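Long-range contacts in Lmaj004091aaa (Leishmania major, PDB 1XTP), which probably methylates the alpha-amino group of proteins beginning with X-Pro-Lys, using S-adenosyl-L-methionine as methyl donor: residues A[62-67]-A[104-109]; A[75-80]-A[239-244]; A[98-103]-A[160-165]; A[192-197]-A[248-253]. All coordinates share one frame; numbering follows the deposited sequence.

Contact 1: A[62-67]-A[104-109]; sequences ATVSGV and IGRITK. With SAI (S-adenosyl-L-homoselenocysteine), chain B.
Residues 62-67 and 104-109 meet beside the amino-acid end of the cofactor pocket, chiefly through Ile-104, Val-64, Val-67 and Arg-106. Ile-104 supplies the main apolar wedge, and its two ends reach different places. CG2 lies against the backbone of Ala-62, 3.5 Å from Ala-62 C, and also touches the methyl of that alanine. CG1 sits between the backbone N and the carbonyl carbon (chi1 64°), and beyond it CD1 reaches the start of helix 64-67, coming 3.6 Å from Val-64 N; the side chains of Val-64 and Ile-104 cross at about a right angle, with Val-64 CG2 3.9 Å from Ile-104 CD1. That helix start is itself fixed by an N-cap: Thr-63 OG1 accepts from Gly-66 N at 3.0 Å. Val-67 faces both partners, CG1 toward Ile-104 and CG2 4.2 Å from Arg-106 CD, while its CB packs against the selenium of the bound S-adenosyl-L-homoselenocysteine.

Arg-106 also binds the ligand. Its chain runs extended to CD and then bends at chi3 (68°), beyond which the guanidinium grips the ligand carboxylate with two nitrogens: NE donates to OXT at 2.8 Å, and NH2 donates to O at 2.9 Å in a nearly straight bond (170°), with O in the guanidinium plane. NH1 is salt-bridged to Asp-78 and hydrogen-bonded to His-75, so the group is probably held in a fixed rotation. A bidentate arginine-carboxylate pair at the start of helix 106-115, just after the glycine-rich turn, belongs to the S-adenosylmethionine site of a Rossmann-like methyltransferase.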
# COMPACT_ATOMS: atom_id res chain seq x y z
N ALA A 62 -10.28 -4.09 -15.29
CA ALA A 62 -10.23 -2.77 -14.70
C ALA A 62 -11.62 -2.50 -14.14
O ALA A 62 -12.34 -1.65 -14.64
CB ALA A 62 -9.80 -1.70 -15.75
N THR A 63 -11.98 -3.23 -13.10
CA THR A 63 -13.29 -3.10 -12.46
C THR A 63 -13.08 -3.14 -10.96
O THR A 63 -12.04 -3.59 -10.49
CB THR A 63 -14.22 -4.27 -12.84
OG1 THR A 63 -13.82 -5.44 -12.14
CG2 THR A 63 -14.16 -4.55 -14.31
N VAL A 64 -14.07 -2.70 -10.20
CA VAL A 64 -13.98 -2.73 -8.74
C VAL A 64 -13.75 -4.17 -8.27
O VAL A 64 -12.99 -4.42 -7.33
CB VAL A 64 -15.24 -2.12 -8.08
CG1 VAL A 64 -15.25 -2.36 -6.57
CG2 VAL A 64 -15.28 -0.64 -8.35
N SER A 65 -14.40 -5.12 -8.93
CA SER A 65 -14.26 -6.53 -8.58
C SER A 65 -12.80 -6.95 -8.78
O SER A 65 -12.23 -7.67 -7.95
CB SER A 65 -15.18 -7.39 -9.42
OG SER A 65 -15.13 -8.71 -8.93
N GLY A 66 -12.21 -6.47 -9.86
CA GLY A 66 -10.80 -6.69 -10.17
C GLY A 66 -9.83 -6.16 -9.12
O GLY A 66 -8.89 -6.84 -8.75
N VAL A 67 -10.03 -4.94 -8.65
CA VAL A 67 -9.10 -4.38 -7.68
C VAL A 67 -9.35 -4.96 -6.29
O VAL A 67 -8.44 -4.96 -5.47
CB VAL A 67 -9.07 -2.81 -7.66
CG1 VAL A 67 -8.67 -2.28 -9.01
CG2 VAL A 67 -10.39 -2.21 -7.21
N ILE A 104 -8.04 1.51 -10.63
CA ILE A 104 -9.06 2.25 -11.41
C ILE A 104 -9.57 3.49 -10.69
O ILE A 104 -10.60 4.05 -11.08
CB ILE A 104 -10.28 1.37 -11.78
CG1 ILE A 104 -11.02 0.92 -10.52
CG2 ILE A 104 -9.86 0.18 -12.64
CD1 ILE A 104 -12.39 0.41 -10.82
N GLY A 105 -8.89 3.90 -9.61
CA GLY A 105 -9.20 5.14 -8.90
C GLY A 105 -10.35 5.03 -7.91
O GLY A 105 -11.02 6.02 -7.64
N ARG A 106 -10.56 3.83 -7.38
CA ARG A 106 -11.65 3.55 -6.44
C ARG A 106 -11.62 4.41 -5.18
O ARG A 106 -12.67 4.93 -4.74
CB ARG A 106 -11.61 2.07 -6.03
CG ARG A 106 -12.74 1.64 -5.07
CD ARG A 106 -12.51 0.19 -4.57
NE ARG A 106 -11.33 0.13 -3.70
CZ ARG A 106 -11.32 0.35 -2.39
NH1 ARG A 106 -12.43 0.61 -1.72
NH2 ARG A 106 -10.17 0.29 -1.74
N ILE A 107 -10.44 4.52 -4.56
CA ILE A 107 -10.30 5.31 -3.37
C ILE A 107 -10.46 6.83 -3.68
O ILE A 107 -11.11 7.57 -2.93
CB ILE A 107 -8.97 5.00 -2.62
CG1 ILE A 107 -8.94 3.52 -2.18
CG2 ILE A 107 -8.81 5.93 -1.38
CD1 ILE A 107 -7.59 3.03 -1.70
N THR A 108 -9.85 7.27 -4.77
CA THR A 108 -9.99 8.66 -5.21
C THR A 108 -11.46 8.99 -5.51
O THR A 108 -11.96 10.01 -5.06
CB THR A 108 -9.11 8.97 -6.44
OG1 THR A 108 -7.74 8.71 -6.11
CG2 THR A 108 -9.24 10.45 -6.89
N LYS A 109 -12.15 8.10 -6.23
CA LYS A 109 -13.53 8.37 -6.64
C LYS A 109 -14.48 8.48 -5.45
O LYS A 109 -15.32 9.38 -5.42
CB LYS A 109 -14.04 7.29 -7.61
CG LYS A 109 -15.43 7.61 -8.18
CD LYS A 109 -15.76 6.80 -9.41
N SAI B . -5.30 1.00 -4.20
CA SAI B . -6.45 0.65 -5.08
CB SAI B . -6.11 -0.56 -5.93
CG SAI B . -5.80 -1.85 -5.18
SE SAI B . -5.38 -3.27 -6.47
C SAI B . -7.71 0.29 -4.30
O SAI B . -7.64 -0.01 -3.11
OXT SAI B . -8.80 0.26 -4.86
C5' SAI B . -3.42 -3.08 -6.41
C4' SAI B . -2.88 -2.07 -7.42
O4' SAI B . -1.50 -1.94 -7.21
C3' SAI B . -3.03 -2.47 -8.88
O3' SAI B . -3.63 -1.44 -9.61
C2' SAI B . -1.64 -2.71 -9.40
O2' SAI B . -1.49 -2.36 -10.77
C1' SAI B . -0.88 -1.80 -8.48
N9 SAI B . 0.54 -2.09 -8.35
C8 SAI B . 1.15 -3.32 -8.46
N7 SAI B . 2.46 -3.15 -8.26
C5 SAI B . 2.69 -1.82 -8.02
C6 SAI B . 3.85 -1.10 -7.75
N6 SAI B . 5.03 -1.73 -7.70
N1 SAI B . 3.77 0.27 -7.54
C2 SAI B . 2.55 0.93 -7.62
N3 SAI B . 1.41 0.20 -7.88
C4 SAI B . 1.48 -1.15 -8.07

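Contact 2: A[75-80]-A[239-244]; sequences HDVDIE and EEWPTD
Val-77, on the first turn of helix 75-87, meets residues 239-244 of the loop that joins strands 232-237 and 248-253 and packs on this helix at the protein surface. Its side chain can be traced branch by branch. CB is directed at the loop, and the two methyls divide the work. CG1 lies between the backbone N and the carbonyl carbon (chi1 63°) and goes to the indole of Trp-241: it comes 3.9 Å from CZ3 and 4.0 Å from CE3, at the edge of the ring and near its plane, so the methyl meets the benzo rim. CG2, anti to the backbone N, lies against the loop backbone between Glu-239 and Glu-240. It is 3.6 Å from Glu-239 O and 3.7 Å from Glu-240 O, and 3.9 Å from Glu-240 CB.

Around this valine the remaining contacts are slighter. Asp-78 CB stands 4.4 Å from Trp-241 CZ3, approaching obliquely, while its buried carboxylate is engaged elsewhere: OD1 forms a salt bridge with Lys-196 and accepts from Gln-165, and OD2 forms a salt bridge with Arg-106. Pro-242 CD sits over one face of the Trp-241 ring, toward its rim, 3.4 Å above the plane.

The contact therefore rests on van der Waals packing of one valine against an indole rim and two backbone carbonyls, whereas the adjoining carboxylate is paired outside the two segments.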
# COMPACT_ATOMS: atom_id res chain seq x y z
N HIS A 75 -16.29 -3.07 -0.06
CA HIS A 75 -16.01 -1.70 -0.47
C HIS A 75 -16.56 -0.66 0.50
O HIS A 75 -15.82 0.18 1.03
CB HIS A 75 -16.57 -1.47 -1.88
CG HIS A 75 -16.46 -0.05 -2.32
ND1 HIS A 75 -15.26 0.52 -2.70
CD2 HIS A 75 -17.38 0.94 -2.39
CE1 HIS A 75 -15.46 1.78 -3.02
NE2 HIS A 75 -16.74 2.07 -2.83
N ASP A 76 -17.86 -0.74 0.76
CA ASP A 76 -18.54 0.28 1.57
C ASP A 76 -17.95 0.43 2.97
O ASP A 76 -17.68 1.54 3.42
CB ASP A 76 -20.05 -0.00 1.67
CG ASP A 76 -20.78 0.18 0.34
OD1 ASP A 76 -20.37 1.05 -0.47
OD2 ASP A 76 -21.78 -0.53 0.12
N VAL A 77 -17.75 -0.70 3.64
CA VAL A 77 -17.12 -0.69 4.96
C VAL A 77 -15.68 -0.17 4.91
O VAL A 77 -15.28 0.63 5.77
CB VAL A 77 -17.20 -2.09 5.65
CG1 VAL A 77 -16.45 -3.14 4.85
CG2 VAL A 77 -16.65 -2.04 7.07
N ASP A 78 -14.92 -0.56 3.89
CA ASP A 78 -13.57 -0.07 3.74
C ASP A 78 -13.53 1.45 3.62
O ASP A 78 -12.73 2.09 4.28
CB ASP A 78 -12.90 -0.69 2.50
CG ASP A 78 -11.59 -0.02 2.16
OD1 ASP A 78 -10.67 -0.09 2.99
OD2 ASP A 78 -11.50 0.61 1.07
N ILE A 79 -14.37 2.02 2.76
CA ILE A 79 -14.37 3.45 2.52
C ILE A 79 -14.83 4.24 3.78
O ILE A 79 -14.27 5.29 4.11
CB ILE A 79 -15.26 3.78 1.28
CG1 ILE A 79 -14.61 3.25 -0.00
CG2 ILE A 79 -15.51 5.29 1.16
CD1 ILE A 79 -13.22 3.87 -0.35
N GLU A 80 -15.82 3.72 4.48
CA GLU A 80 -16.30 4.38 5.70
C GLU A 80 -15.25 4.36 6.83
O GLU A 80 -15.02 5.37 7.50
CB GLU A 80 -17.62 3.76 6.15
CG GLU A 80 -18.26 4.40 7.38
CD GLU A 80 -18.74 5.84 7.16
OE1 GLU A 80 -18.60 6.39 6.04
OE2 GLU A 80 -19.30 6.43 8.12
N GLU A 239 -12.74 -1.81 11.63
CA GLU A 239 -13.87 -2.50 12.28
C GLU A 239 -14.85 -3.09 11.27
O GLU A 239 -14.87 -2.71 10.11
CB GLU A 239 -14.60 -1.59 13.26
CG GLU A 239 -15.33 -0.42 12.65
CD GLU A 239 -16.12 0.39 13.68
OE1 GLU A 239 -15.74 0.45 14.88
OE2 GLU A 239 -17.16 0.96 13.29
N GLU A 240 -15.65 -4.05 11.74
CA GLU A 240 -16.66 -4.69 10.91
C GLU A 240 -16.07 -5.37 9.67
O GLU A 240 -16.71 -5.45 8.61
CB GLU A 240 -17.72 -3.65 10.51
CG GLU A 240 -19.07 -4.26 10.21
CD GLU A 240 -20.10 -3.23 9.79
OE1 GLU A 240 -20.03 -2.08 10.28
OE2 GLU A 240 -20.96 -3.56 8.96
N TRP A 241 -14.84 -5.86 9.81
CA TRP A 241 -14.13 -6.52 8.71
C TRP A 241 -14.46 -8.01 8.78
O TRP A 241 -14.47 -8.58 9.87
CB TRP A 241 -12.63 -6.28 8.83
CG TRP A 241 -11.88 -6.56 7.58
CD1 TRP A 241 -10.87 -7.45 7.41
CD2 TRP A 241 -12.08 -5.93 6.30
NE1 TRP A 241 -10.43 -7.43 6.12
CE2 TRP A 241 -11.16 -6.51 5.41
CE3 TRP A 241 -12.96 -4.95 5.82
CZ2 TRP A 241 -11.08 -6.14 4.06
CZ3 TRP A 241 -12.88 -4.58 4.49
CH2 TRP A 241 -11.95 -5.18 3.62
N PRO A 242 -14.79 -8.64 7.62
CA PRO A 242 -15.10 -10.07 7.62
C PRO A 242 -14.00 -10.89 8.26
O PRO A 242 -12.82 -10.68 8.02
CB PRO A 242 -15.24 -10.42 6.13
CG PRO A 242 -15.57 -9.14 5.47
CD PRO A 242 -14.91 -8.06 6.27
N THR A 243 -14.42 -11.83 9.08
CA THR A 243 -13.57 -12.50 10.04
C THR A 243 -12.63 -13.49 9.36
O THR A 243 -11.55 -13.78 9.87
CB THR A 243 -14.47 -13.18 11.09
OG1 THR A 243 -13.71 -13.41 12.27
CG2 THR A 243 -15.04 -14.49 10.57
N ASP A 244 -13.04 -13.96 8.20
CA ASP A 244 -12.27 -14.90 7.39
C ASP A 244 -11.15 -14.25 6.60
O ASP A 244 -10.30 -14.96 6.06
CB ASP A 244 -13.21 -15.63 6.41
CG ASP A 244 -14.02 -14.68 5.53
OD1 ASP A 244 -14.19 -13.50 5.91
OD2 ASP A 244 -14.50 -15.11 4.46

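Contact 3: A[98-103]-A[160-165]; sequences LDCGAG and DLIVIQ. With SAI (S-adenosyl-L-homoselenocysteine), chain B.
Val-163 is the bump on strand 161-165 that fits over the Leu-98 carbonyl and beside Asp-99: CB lies 3.6 Å from Leu-98 O, and the branch CG1, anti to the backbone N (chi1 178°), comes 4.0 Å from Asp-99 OD1. The carboxylate is turned to its other partner, for Asp-99 OD2 is hydrogen-bonded to Thr-108. On the face that carries Leu-98, Cys-100, Ile-162 and Ile-164, the fit is sulfur against methyl: Cys-100 SG settles 3.8 Å from Ile-162 CG2, and Leu-98 CD2 touches the same methyl less closely. Helix 173-186 covers this face.

The backbones run parallel, 4.8 Å apart at an angle of 18°, as neighbouring central strands of the Rossmann-like sheet. Val-163 N donates to Leu-98 O at 2.8 Å, nearly along the C=O axis (178°), and Cys-100 N donates to Val-163 O. Beyond Cys-100 the chains separate, and the ligand's amino nitrogen spans the gap at the strand ends: it donates to Gly-101 O at 2.8 Å and to Gln-165 O at 3.0 Å. Gly-101 and Gly-103 turn with positive phi, and the ligand lies close against Gly-103, whose CA is 3.3 Å from O3'.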
# COMPACT_ATOMS: atom_id res chain seq x y z
N LEU A 98 -2.64 12.18 -2.96
CA LEU A 98 -2.03 11.27 -3.92
C LEU A 98 -2.48 9.84 -3.59
O LEU A 98 -2.32 9.36 -2.46
CB LEU A 98 -0.50 11.35 -3.87
CG LEU A 98 0.30 10.35 -4.72
CD1 LEU A 98 0.05 10.49 -6.22
CD2 LEU A 98 1.81 10.46 -4.42
N ASP A 99 -3.02 9.18 -4.61
CA ASP A 99 -3.53 7.81 -4.51
C ASP A 99 -2.53 6.90 -5.21
O ASP A 99 -2.45 6.88 -6.45
CB ASP A 99 -4.89 7.79 -5.19
CG ASP A 99 -5.64 6.53 -4.97
OD1 ASP A 99 -5.14 5.65 -4.22
OD2 ASP A 99 -6.75 6.43 -5.55
N CYS A 100 -1.71 6.20 -4.41
CA CYS A 100 -0.62 5.35 -4.89
C CYS A 100 -1.11 3.92 -5.12
O CYS A 100 -1.83 3.37 -4.30
CB CYS A 100 0.50 5.26 -3.86
SG CYS A 100 1.33 6.76 -3.46
N GLY A 101 -0.67 3.31 -6.21
CA GLY A 101 -1.23 2.03 -6.63
C GLY A 101 -2.74 2.17 -6.76
O GLY A 101 -3.49 1.35 -6.25
N ALA A 102 -3.17 3.21 -7.45
CA ALA A 102 -4.57 3.64 -7.52
C ALA A 102 -5.52 2.69 -8.22
O ALA A 102 -6.72 2.73 -7.96
CB ALA A 102 -4.65 4.99 -8.18
N GLY A 103 -4.99 1.86 -9.12
CA GLY A 103 -5.80 0.96 -9.92
C GLY A 103 -6.74 1.76 -10.78
O GLY A 103 -6.31 2.59 -11.57
N ASP A 160 -1.08 16.76 1.35
CA ASP A 160 -1.72 16.68 2.66
C ASP A 160 -2.13 15.21 2.98
O ASP A 160 -2.26 14.83 4.15
CB ASP A 160 -2.92 17.61 2.72
CG ASP A 160 -2.53 19.08 2.61
OD1 ASP A 160 -1.47 19.48 3.13
OD2 ASP A 160 -3.31 19.86 2.04
N LEU A 161 -2.33 14.39 1.95
CA LEU A 161 -2.51 12.96 2.20
C LEU A 161 -1.88 12.14 1.11
O LEU A 161 -1.96 12.49 -0.05
CB LEU A 161 -3.99 12.61 2.34
CG LEU A 161 -4.28 11.29 3.08
CD1 LEU A 161 -4.09 11.43 4.62
CD2 LEU A 161 -5.68 10.78 2.76
N ILE A 162 -1.19 11.06 1.50
CA ILE A 162 -0.62 10.11 0.56
C ILE A 162 -1.14 8.73 0.93
O ILE A 162 -0.79 8.16 1.96
CB ILE A 162 0.93 10.13 0.58
CG1 ILE A 162 1.44 11.52 0.20
CG2 ILE A 162 1.50 9.06 -0.38
CD1 ILE A 162 2.93 11.67 0.27
N VAL A 163 -2.00 8.22 0.06
CA VAL A 163 -2.70 6.97 0.27
C VAL A 163 -1.92 5.77 -0.31
O VAL A 163 -1.60 5.75 -1.47
CB VAL A 163 -4.11 7.05 -0.38
CG1 VAL A 163 -4.84 5.74 -0.22
CG2 VAL A 163 -4.88 8.18 0.27
N ILE A 164 -1.62 4.78 0.53
CA ILE A 164 -0.98 3.55 0.09
C ILE A 164 -1.83 2.39 0.64
O ILE A 164 -1.65 1.94 1.77
CB ILE A 164 0.50 3.45 0.57
CG1 ILE A 164 1.27 4.75 0.31
CG2 ILE A 164 1.21 2.26 -0.11
CD1 ILE A 164 2.70 4.75 0.85
N GLN A 165 -2.75 1.90 -0.17
CA GLN A 165 -3.69 0.88 0.26
C GLN A 165 -3.64 -0.30 -0.67
O GLN A 165 -3.80 -0.13 -1.88
CB GLN A 165 -5.12 1.42 0.30
CG GLN A 165 -6.15 0.31 0.55
CD GLN A 165 -7.47 0.81 1.14
OE1 GLN A 165 -7.66 2.01 1.35
NE2 GLN A 165 -8.39 -0.13 1.40
N SAI B . -5.30 1.00 -4.20
CA SAI B . -6.45 0.65 -5.08
CB SAI B . -6.11 -0.56 -5.93
CG SAI B . -5.80 -1.85 -5.18
SE SAI B . -5.38 -3.27 -6.47
C SAI B . -7.71 0.29 -4.30
O SAI B . -7.64 -0.01 -3.11
OXT SAI B . -8.80 0.26 -4.86
C5' SAI B . -3.42 -3.08 -6.41
C4' SAI B . -2.88 -2.07 -7.42
O4' SAI B . -1.50 -1.94 -7.21
C3' SAI B . -3.03 -2.47 -8.88
O3' SAI B . -3.63 -1.44 -9.61
C2' SAI B . -1.64 -2.71 -9.40
O2' SAI B . -1.49 -2.36 -10.77
C1' SAI B . -0.88 -1.80 -8.48
N9 SAI B . 0.54 -2.09 -8.35
C8 SAI B . 1.15 -3.32 -8.46
N7 SAI B . 2.46 -3.15 -8.26
C5 SAI B . 2.69 -1.82 -8.02
C6 SAI B . 3.85 -1.10 -7.75
N6 SAI B . 5.03 -1.73 -7.70
N1 SAI B . 3.77 0.27 -7.54
C2 SAI B . 2.55 0.93 -7.62
N3 SAI B . 1.41 0.20 -7.88
C4 SAI B . 1.48 -1.15 -8.07

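Contact 4: A[192-197]-A[248-253]; sequences YIFFKE and LKMYAL
In the seven-stranded sheet, strands 192-197 and 248-253 pair antiparallel, with axes 4.7 Å apart. Six backbone bonds join them, two each at Ile-193 with Leu-253, Phe-195 with Tyr-251 and Glu-197 with Lys-249; Phe-195 N to Tyr-251 O is the straightest, at 174°.

On the face holding Phe-195 and Tyr-251 the two rings lie side by side and point the same way, rim to rim, with planes 18° apart and CD2 of Phe-195 3.4 Å from CD1 of Tyr-251. Helix 218-228 packs here, its Tyr-221 meeting the Phe-195 ring edge-to-face. Strand 248-253, inserted between 191-198 and 232-237, runs against the other six: it is the reversed strand of the Rossmann-like methyltransferase fold.

The other face carries Phe-194, Lys-196 and Met-250, a selenomethionine. Its CG, anti to the carbonyl carbon (chi1 -69°), meets Phe-194 CZ at 3.7 Å and Lys-196 CD at 3.4 Å, tight for two carbons. Beyond it SE stands at the edge of the phenyl ring, 5.0 Å from its centroid, in a Met-aromatic contact. Lys-196 runs extended beside it, and Leu-248 CD2 touches its CE at 3.7 Å; the ammonium is bound by Asp-78, Ser-82 and Gln-238.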
# COMPACT_ATOMS: atom_id res chain seq x y z
N TYR A 192 -0.11 13.58 6.07
CA TYR A 192 0.11 12.25 6.59
C TYR A 192 0.18 11.26 5.44
O TYR A 192 -0.46 11.46 4.39
CB TYR A 192 -1.06 11.83 7.46
CG TYR A 192 -1.26 12.54 8.77
CD1 TYR A 192 -2.00 13.72 8.85
CD2 TYR A 192 -0.78 12.00 9.95
CE1 TYR A 192 -2.21 14.36 10.07
CE2 TYR A 192 -1.01 12.64 11.18
CZ TYR A 192 -1.72 13.80 11.23
OH TYR A 192 -1.95 14.43 12.44
N ILE A 193 0.96 10.20 5.62
CA ILE A 193 0.79 8.98 4.81
C ILE A 193 -0.35 8.20 5.41
O ILE A 193 -0.31 7.85 6.57
CB ILE A 193 2.03 8.08 4.79
CG1 ILE A 193 3.21 8.77 4.12
CG2 ILE A 193 1.76 6.82 3.99
CD1 ILE A 193 4.55 8.22 4.53
N PHE A 194 -1.37 7.90 4.61
CA PHE A 194 -2.39 6.96 5.02
C PHE A 194 -2.07 5.57 4.44
O PHE A 194 -2.24 5.33 3.25
CB PHE A 194 -3.75 7.43 4.56
CG PHE A 194 -4.87 6.49 4.88
CD1 PHE A 194 -5.35 6.35 6.18
CD2 PHE A 194 -5.49 5.76 3.87
CE1 PHE A 194 -6.41 5.50 6.46
CE2 PHE A 194 -6.55 4.91 4.14
CZ PHE A 194 -7.01 4.78 5.45
N PHE A 195 -1.62 4.66 5.30
CA PHE A 195 -1.21 3.32 4.89
C PHE A 195 -2.22 2.30 5.39
O PHE A 195 -2.41 2.15 6.59
CB PHE A 195 0.19 3.02 5.44
CG PHE A 195 0.68 1.62 5.15
CD1 PHE A 195 0.51 1.03 3.90
CD2 PHE A 195 1.35 0.90 6.14
CE1 PHE A 195 1.00 -0.25 3.65
CE2 PHE A 195 1.83 -0.37 5.90
CZ PHE A 195 1.67 -0.95 4.65
N LYS A 196 -2.90 1.63 4.45
CA LYS A 196 -3.93 0.64 4.78
C LYS A 196 -3.60 -0.68 4.10
O LYS A 196 -3.50 -0.74 2.88
CB LYS A 196 -5.32 1.11 4.34
CG LYS A 196 -6.48 0.36 5.00
CD LYS A 196 -7.78 1.16 4.89
CE LYS A 196 -8.95 0.51 5.62
NZ LYS A 196 -10.23 1.20 5.34
N GLU A 197 -3.48 -1.74 4.89
CA GLU A 197 -2.98 -2.99 4.37
C GLU A 197 -3.40 -4.19 5.22
O GLU A 197 -3.67 -4.05 6.42
CB GLU A 197 -1.44 -2.95 4.33
CG GLU A 197 -0.84 -3.99 3.40
CD GLU A 197 -1.57 -4.06 2.07
OE1 GLU A 197 -1.35 -3.15 1.22
OE2 GLU A 197 -2.36 -5.02 1.88
N LEU A 248 -7.32 -5.89 8.47
CA LEU A 248 -6.93 -4.74 7.68
C LEU A 248 -6.58 -3.60 8.63
O LEU A 248 -7.45 -3.07 9.32
CB LEU A 248 -8.09 -4.38 6.77
CG LEU A 248 -7.93 -3.27 5.74
CD1 LEU A 248 -6.85 -3.61 4.77
CD2 LEU A 248 -9.28 -3.11 5.04
N LYS A 249 -5.30 -3.22 8.67
CA LYS A 249 -4.86 -2.15 9.56
C LYS A 249 -4.55 -0.83 8.83
O LYS A 249 -3.95 -0.79 7.76
CB LYS A 249 -3.63 -2.60 10.38
CG LYS A 249 -3.57 -1.95 11.75
CD LYS A 249 -2.43 -2.47 12.63
CE LYS A 249 -2.26 -1.60 13.89
NZ LYS A 249 -0.89 -1.70 14.49
N MSE A 250 -4.97 0.26 9.45
CA MSE A 250 -4.64 1.60 9.00
C MSE A 250 -3.59 2.22 9.90
O MSE A 250 -3.66 2.10 11.12
CB MSE A 250 -5.89 2.46 9.05
CG MSE A 250 -6.92 2.08 8.04
SE MSE A 250 -8.64 2.88 8.42
CE MSE A 250 -9.30 1.55 9.72
N TYR A 251 -2.62 2.90 9.28
CA TYR A 251 -1.62 3.68 9.96
C TYR A 251 -1.60 5.10 9.40
O TYR A 251 -1.60 5.29 8.19
CB TYR A 251 -0.23 3.11 9.73
CG TYR A 251 -0.03 1.66 10.10
CD1 TYR A 251 -0.23 0.66 9.15
CD2 TYR A 251 0.42 1.29 11.37
CE1 TYR A 251 -0.03 -0.67 9.46
CE2 TYR A 251 0.64 -0.05 11.69
CZ TYR A 251 0.41 -1.01 10.72
OH TYR A 251 0.61 -2.34 11.00
N ALA A 252 -1.56 6.09 10.29
CA ALA A 252 -1.28 7.47 9.90
C ALA A 252 0.16 7.77 10.27
O ALA A 252 0.51 7.68 11.44
CB ALA A 252 -2.18 8.42 10.59
N LEU A 253 0.98 8.12 9.28
CA LEU A 253 2.43 8.25 9.46
C LEU A 253 2.88 9.66 9.08
O LEU A 253 2.35 10.27 8.16
CB LEU A 253 3.19 7.21 8.60
CG LEU A 253 2.71 5.74 8.66
CD1 LEU A 253 3.18 4.95 7.46
CD2 LEU A 253 3.17 5.07 9.94

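Contacts 3 and 4 are buried strand pairings within one sheet: strands 159-165 and 191-198 are neighbours, joined by bonds such as Phe-194 N to Ile-162 O, so the parallel pairing passes directly into the antiparallel one. Contact 1 is partly buried and contact 2 lies at the surface; both lack the backbone bonding of the sheet and join their segments by apolar packing, in contact 2 little more than one valine against a loop. Contacts 1 and 3 share the ligand, and strand 96-100 of contact 3 leads directly into helix 106-115 of contact 1. Asp-78 of contact 2 touches a residue of each other contact, forming a polar network beside the ligand site.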